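Clavulanic acid biosynthesis oligopeptide binding protein 2 (Streptomyces clavuligerus, PDB 2WOL) is an oligopeptide-binding protein of the clavulanic acid biosynthesis pathway, a solute-binding protein whose family is generally linked to peptide transport. Local coordinates at residues 39-44 with 55-59; 356-360 with 507-511. All coordinates share one frame; numbering follows the deposited sequence.

Interaction 1: residues 39-44 with 55-59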
loop_
_atom_site.group_PDB
_atom_site.type_symbol
_atom_site.label_atom_id
_atom_site.label_comp_id
_atom_site.label_asym_id
_atom_site.label_seq_id
_atom_site.Cartn_x
_atom_site.Cartn_y
_atom_site.Cartn_z
ATOM N N SER A 39 -16.174 -9.142 3.081
ATOM C CA SER A 39 -14.758 -9.286 3.399
ATOM C C SER A 39 -14.573 -10.603 4.137
ATOM O O SER A 39 -15.485 -11.063 4.840
ATOM C CB SER A 39 -14.286 -8.120 4.281
ATOM O OG SER A 39 -12.941 -8.293 4.701
ATOM N N SER A 40 -13.397 -11.204 3.977
ATOM C CA SER A 40 -13.062 -12.416 4.716
ATOM C C SER A 40 -12.514 -12.089 6.100
ATOM O O SER A 40 -12.419 -12.970 6.953
ATOM C CB SER A 40 -12.063 -13.276 3.934
ATOM O OG SER A 40 -10.746 -12.761 4.011
ATOM N N ALA A 41 -12.154 -10.823 6.308
ATOM C CA ALA A 41 -11.536 -10.370 7.549
ATOM C C ALA A 41 -12.236 -9.133 8.091
ATOM O O ALA A 41 -12.784 -8.335 7.333
ATOM C CB ALA A 41 -10.066 -10.084 7.325
ATOM N N ASP A 42 -12.215 -8.983 9.412
ATOM C CA ASP A 42 -12.715 -7.780 10.067
ATOM C C ASP A 42 -11.724 -6.639 9.832
ATOM O O ASP A 42 -10.556 -6.871 9.508
ATOM C CB ASP A 42 -12.864 -8.050 11.573
ATOM C CG ASP A 42 -13.876 -7.132 12.256
ATOM O OD1 ASP A 42 -14.351 -6.154 11.647
ATOM O OD2 ASP A 42 -14.193 -7.402 13.435
ATOM N N VAL A 43 -12.196 -5.407 9.986
ATOM C CA VAL A 43 -11.303 -4.255 10.006
ATOM C C VAL A 43 -10.270 -4.428 11.120
ATOM O O VAL A 43 -10.555 -5.053 12.149
ATOM C CB VAL A 43 -12.078 -2.924 10.212
ATOM C CG1 VAL A 43 -13.088 -2.717 9.092
ATOM C CG2 VAL A 43 -12.773 -2.882 11.580
ATOM N N ASP A 44 -9.069 -3.895 10.912
ATOM C CA ASP A 44 -8.080 -3.872 11.989
ATOM C C ASP A 44 -8.428 -2.815 13.043
ATOM O O ASP A 44 -8.178 -3.012 14.234
ATOM C CB ASP A 44 -6.641 -3.716 11.456
ATOM C CG ASP A 44 -6.455 -2.503 10.540
ATOM O OD1 ASP A 44 -7.451 -1.902 10.090
ATOM O OD2 ASP A 44 -5.283 -2.168 10.258
ATOM N N TRP A 55 -7.526 -1.874 2.323
ATOM C CA TRP A 55 -8.969 -1.865 2.106
ATOM C C TRP A 55 -9.737 -1.051 3.150
ATOM O O TRP A 55 -10.850 -0.594 2.890
ATOM C CB TRP A 55 -9.529 -3.284 1.955
ATOM C CG TRP A 55 -9.443 -4.171 3.167
ATOM C CD1 TRP A 55 -8.430 -5.033 3.485
ATOM C CD2 TRP A 55 -10.438 -4.326 4.189
ATOM N NE1 TRP A 55 -8.722 -5.697 4.654
ATOM C CE2 TRP A 55 -9.952 -5.288 5.104
ATOM C CE3 TRP A 55 -11.694 -3.743 4.421
ATOM C CZ2 TRP A 55 -10.678 -5.681 6.234
ATOM C CZ3 TRP A 55 -12.417 -4.136 5.550
ATOM C CH2 TRP A 55 -11.904 -5.095 6.439
ATOM N N VAL A 56 -9.145 -0.875 4.329
ATOM C CA VAL A 56 -9.746 0.001 5.331
ATOM C C VAL A 56 -9.424 1.466 5.001
ATOM O O VAL A 56 -10.265 2.343 5.206
ATOM C CB VAL A 56 -9.341 -0.377 6.772
ATOM C CG1 VAL A 56 -10.001 0.565 7.780
ATOM C CG2 VAL A 56 -9.741 -1.820 7.073
ATOM N N TRP A 57 -8.232 1.736 4.463
ATOM C CA TRP A 57 -7.944 3.075 3.932
ATOM C C TRP A 57 -8.970 3.427 2.855
ATOM O O TRP A 57 -9.465 4.552 2.790
ATOM C CB TRP A 57 -6.535 3.166 3.348
ATOM C CG TRP A 57 -5.434 2.908 4.331
ATOM C CD1 TRP A 57 -5.517 2.959 5.694
ATOM C CD2 TRP A 57 -4.073 2.558 4.024
ATOM N NE1 TRP A 57 -4.296 2.667 6.255
ATOM C CE2 TRP A 57 -3.392 2.416 5.255
ATOM C CE3 TRP A 57 -3.365 2.348 2.828
ATOM C CZ2 TRP A 57 -2.035 2.073 5.328
ATOM C CZ3 TRP A 57 -2.005 2.011 2.901
ATOM C CH2 TRP A 57 -1.361 1.873 4.147
ATOM N N LEU A 58 -9.286 2.442 2.020
ATOM C CA LEU A 58 -10.284 2.591 0.971
ATOM C C LEU A 58 -11.670 2.874 1.562
ATOM O O LEU A 58 -12.380 3.769 1.099
ATOM C CB LEU A 58 -10.297 1.313 0.128
ATOM C CG LEU A 58 -11.138 1.236 -1.141
ATOM C CD1 LEU A 58 -10.525 2.109 -2.235
ATOM C CD2 LEU A 58 -11.211 -0.216 -1.570
ATOM N N LEU A 59 -12.040 2.116 2.594
ATOM C CA LEU A 59 -13.303 2.321 3.301
ATOM C C LEU A 59 -13.361 3.687 3.989
ATOM O O LEU A 59 -14.430 4.292 4.098
ATOM C CB LEU A 59 -13.514 1.205 4.324
ATOM C CG LEU A 59 -14.807 1.196 5.137
ATOM C CD1 LEU A 59 -16.014 0.903 4.255
ATOM C CD2 LEU A 59 -14.686 0.177 6.247
#
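W55 reaches from its helix into the bend of the loop 39-44, and its indole is the main contact surface of the helix side. Its CB starts beside the loop rather than aimed at it. With chi1 at 66°, CG lies between the backbone N and the carbonyl carbon, and the ring system turns so that its six-membered end leads. CZ3 comes first, 3.9 Å from V43 CG1. CH2, at the far corner, lies 3.8 Å from that same methyl and 3.5 Å from A41 O, which approaches obliquely. CZ2 meets D42 O at 3.5 Å, here at the ring edge and near its plane. The two faces are taken by different chemistry: S39 OG stands over the rim of one, V56 CG2 over the rim of the opposite one. No hydrogen bond joins the segments; they meet through van der Waals contacts, with D42 O as the polar atom at the ring edge. S39 OG is itself tied to the loop, donating to A41 O at 2.6 Å on an in-plane lone pair, which helps orient the hydroxyl over the indole. The same V43 methyl, CG1, also reaches V56 CG2 on the helix, at 4.0 Å. Beyond it, D44 OD1 touches V56 CG2 at 3.8 Å; D44 is held by T51 OG1 at OD1 and Y52 N at OD2. The contact thus seats helix 54-63 against the loop leaving strand 34-39: D42 is anchored to D223 N, V43 packs on H220 of strand 215-221, and L59 lies on L226 and L228 of strand 225-230.

Interaction 2: residues 356-360 with 507-511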
loop_
_atom_site.group_PDB
_atom_site.type_symbol
_atom_site.label_atom_id
_atom_site.label_comp_id
_atom_site.label_asym_id
_atom_site.label_seq_id
_atom_site.Cartn_x
_atom_site.Cartn_y
_atom_site.Cartn_z
ATOM N N LEU A 356 4.622 4.753 -11.604
ATOM C CA LEU A 356 5.517 5.803 -11.131
ATOM C C LEU A 356 6.337 6.404 -12.266
ATOM O O LEU A 356 6.826 5.672 -13.130
ATOM C CB LEU A 356 6.432 5.272 -10.024
ATOM C CG LEU A 356 5.751 4.622 -8.816
ATOM C CD1 LEU A 356 6.802 4.184 -7.818
ATOM C CD2 LEU A 356 4.743 5.557 -8.155
ATOM N N PRO A 357 6.479 7.745 -12.272
ATOM C CA PRO A 357 7.250 8.479 -13.283
ATOM C C PRO A 357 8.645 7.921 -13.554
ATOM O O PRO A 357 9.077 7.900 -14.705
ATOM C CB PRO A 357 7.344 9.887 -12.689
ATOM C CG PRO A 357 6.087 10.024 -11.906
ATOM C CD PRO A 357 5.851 8.665 -11.302
ATOM N N ALA A 358 9.334 7.459 -12.510
ATOM C CA ALA A 358 10.712 6.992 -12.647
ATOM C C ALA A 358 10.858 5.602 -13.267
ATOM O O ALA A 358 11.977 5.170 -13.553
ATOM C CB ALA A 358 11.433 7.052 -11.312
ATOM N N HIS A 359 9.742 4.905 -13.477
ATOM C CA HIS A 359 9.778 3.595 -14.124
ATOM C C HIS A 359 10.671 3.612 -15.366
ATOM O O HIS A 359 10.553 4.491 -16.227
ATOM C CB HIS A 359 8.370 3.127 -14.486
ATOM C CG HIS A 359 8.324 1.749 -15.063
ATOM N ND1 HIS A 359 8.159 1.512 -16.411
ATOM C CD2 HIS A 359 8.427 0.533 -14.475
ATOM C CE1 HIS A 359 8.158 0.208 -16.629
ATOM N NE2 HIS A 359 8.321 -0.408 -15.471
ATOM N N GLN A 360 11.577 2.640 -15.445
ATOM C CA GLN A 360 12.586 2.615 -16.501
ATOM C C GLN A 360 12.941 1.194 -16.916
ATOM O O GLN A 360 12.694 0.240 -16.171
ATOM C CB GLN A 360 13.859 3.322 -16.023
ATOM C CG GLN A 360 14.545 2.597 -14.859
ATOM C CD GLN A 360 15.809 3.279 -14.373
ATOM O OE1 GLN A 360 16.540 3.900 -15.150
ATOM N NE2 GLN A 360 16.082 3.154 -13.076
ATOM N N ALA A 507 12.444 12.561 -11.184
ATOM C CA ALA A 507 12.350 11.229 -11.783
ATOM C C ALA A 507 13.723 10.676 -12.177
ATOM O O ALA A 507 14.007 9.498 -11.948
ATOM C CB ALA A 507 11.408 11.248 -12.982
ATOM N N GLU A 508 14.575 11.527 -12.751
ATOM C CA GLU A 508 15.924 11.114 -13.145
ATOM C C GLU A 508 16.786 10.743 -11.946
ATOM O O GLU A 508 17.569 9.799 -12.012
ATOM C CB GLU A 508 16.618 12.191 -13.989
ATOM C CG GLU A 508 16.141 12.258 -15.438
ATOM C CD GLU A 508 16.190 10.907 -16.144
ATOM O OE1 GLU A 508 17.283 10.300 -16.220
ATOM O OE2 GLU A 508 15.131 10.454 -16.622
ATOM N N LEU A 509 16.644 11.491 -10.856
ATOM C CA LEU A 509 17.330 11.163 -9.614
ATOM C C LEU A 509 16.870 9.806 -9.086
ATOM O O LEU A 509 17.686 9.000 -8.653
ATOM C CB LEU A 509 17.109 12.252 -8.564
ATOM C CG LEU A 509 17.852 13.574 -8.783
ATOM C CD1 LEU A 509 17.217 14.670 -7.943
ATOM C CD2 LEU A 509 19.347 13.447 -8.487
ATOM N N TRP A 510 15.561 9.557 -9.139
ATOM C CA TRP A 510 15.018 8.275 -8.691
ATOM C C TRP A 510 15.498 7.103 -9.536
ATOM O O TRP A 510 15.718 6.010 -9.012
ATOM C CB TRP A 510 13.493 8.310 -8.613
ATOM C CG TRP A 510 13.001 8.903 -7.331
ATOM C CD1 TRP A 510 12.286 10.057 -7.178
ATOM C CD2 TRP A 510 13.192 8.372 -6.010
ATOM N NE1 TRP A 510 12.016 10.275 -5.848
ATOM C CE2 TRP A 510 12.563 9.257 -5.109
ATOM C CE3 TRP A 510 13.828 7.227 -5.502
ATOM C CZ2 TRP A 510 12.555 9.040 -3.727
ATOM C CZ3 TRP A 510 13.820 7.011 -4.128
ATOM C CH2 TRP A 510 13.190 7.913 -3.257
ATOM N N ARG A 511 15.671 7.341 -10.834
ATOM C CA ARG A 511 16.238 6.337 -11.729
ATOM C C ARG A 511 17.671 5.988 -11.351
ATOM O O ARG A 511 18.065 4.824 -11.419
ATOM C CB ARG A 511 16.152 6.788 -13.188
ATOM C CG ARG A 511 14.748 6.721 -13.726
ATOM C CD ARG A 511 14.622 7.292 -15.113
ATOM N NE ARG A 511 13.292 6.983 -15.624
ATOM C CZ ARG A 511 12.741 7.526 -16.704
ATOM N NH1 ARG A 511 13.394 8.439 -17.413
ATOM N NH2 ARG A 511 11.521 7.155 -17.066
#
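R511 and Q360 pass each other in opposite directions, each ending on the other segment's backbone. The arginine chain runs extended from CG to NE and brings the edge of its guanidinium to two consecutive carbonyls of the loop: NE donates to A358 O at 3.1 Å, nearly in the guanidinium plane, and NH2 to H359 O at 3.0 Å with a tilt of 21°. Both donors stand above the carbonyl planes rather than on the lone pairs. In return Q360 NE2 gives a hydrogen bond to R511 O, 3.1 Å long and on an in-plane lone pair, while its CD and OE1 lie alongside R511 CB and CG. Beside these bonds A358 CB packs against W510 CB at 3.6 Å and against A507 O, and P357 CB touches A507 CB more loosely at 4.3 Å. Further out, the type I turn L356-H359, closed by H359 N to L356 O, places A358, with H359 O just after it, and E460 accepts from A358 N. One turn back on the helix, E508 OE2 forms a salt bridge with R511 NH1 at 2.8 Å, steadying the guanidinium; Q360 NE2 also donates to E514. R511 thus divides its donors between E508 and the loop carbonyls, so its positive charge is probably balanced in part within helix 503-520, while the loop offers carbonyl dipoles.

How the interactions relate
From the N terminus, interaction 1 comes first and is local: the chain leaves strand 34-39, bends through a loop and returns as helix 54-63, the contact closing over ten intervening residues. Interaction 2 opens only later and spans 146 residues, joining the loop between strand 346-347 and helix 375-384 to the last helix, 503-520. The two are in series, neither nested nor crossed. The centres of interaction 1 and interaction 2 are about 32 Å apart, on opposite sides of the chain's centre. The nearest atoms of interaction 1 and interaction 2 are about 13 Å apart. Interaction 1 joins the end of strand 34-39, in a five-stranded mixed sheet, to helix 54-63; interaction 2 fastens a loop to helix 503-520.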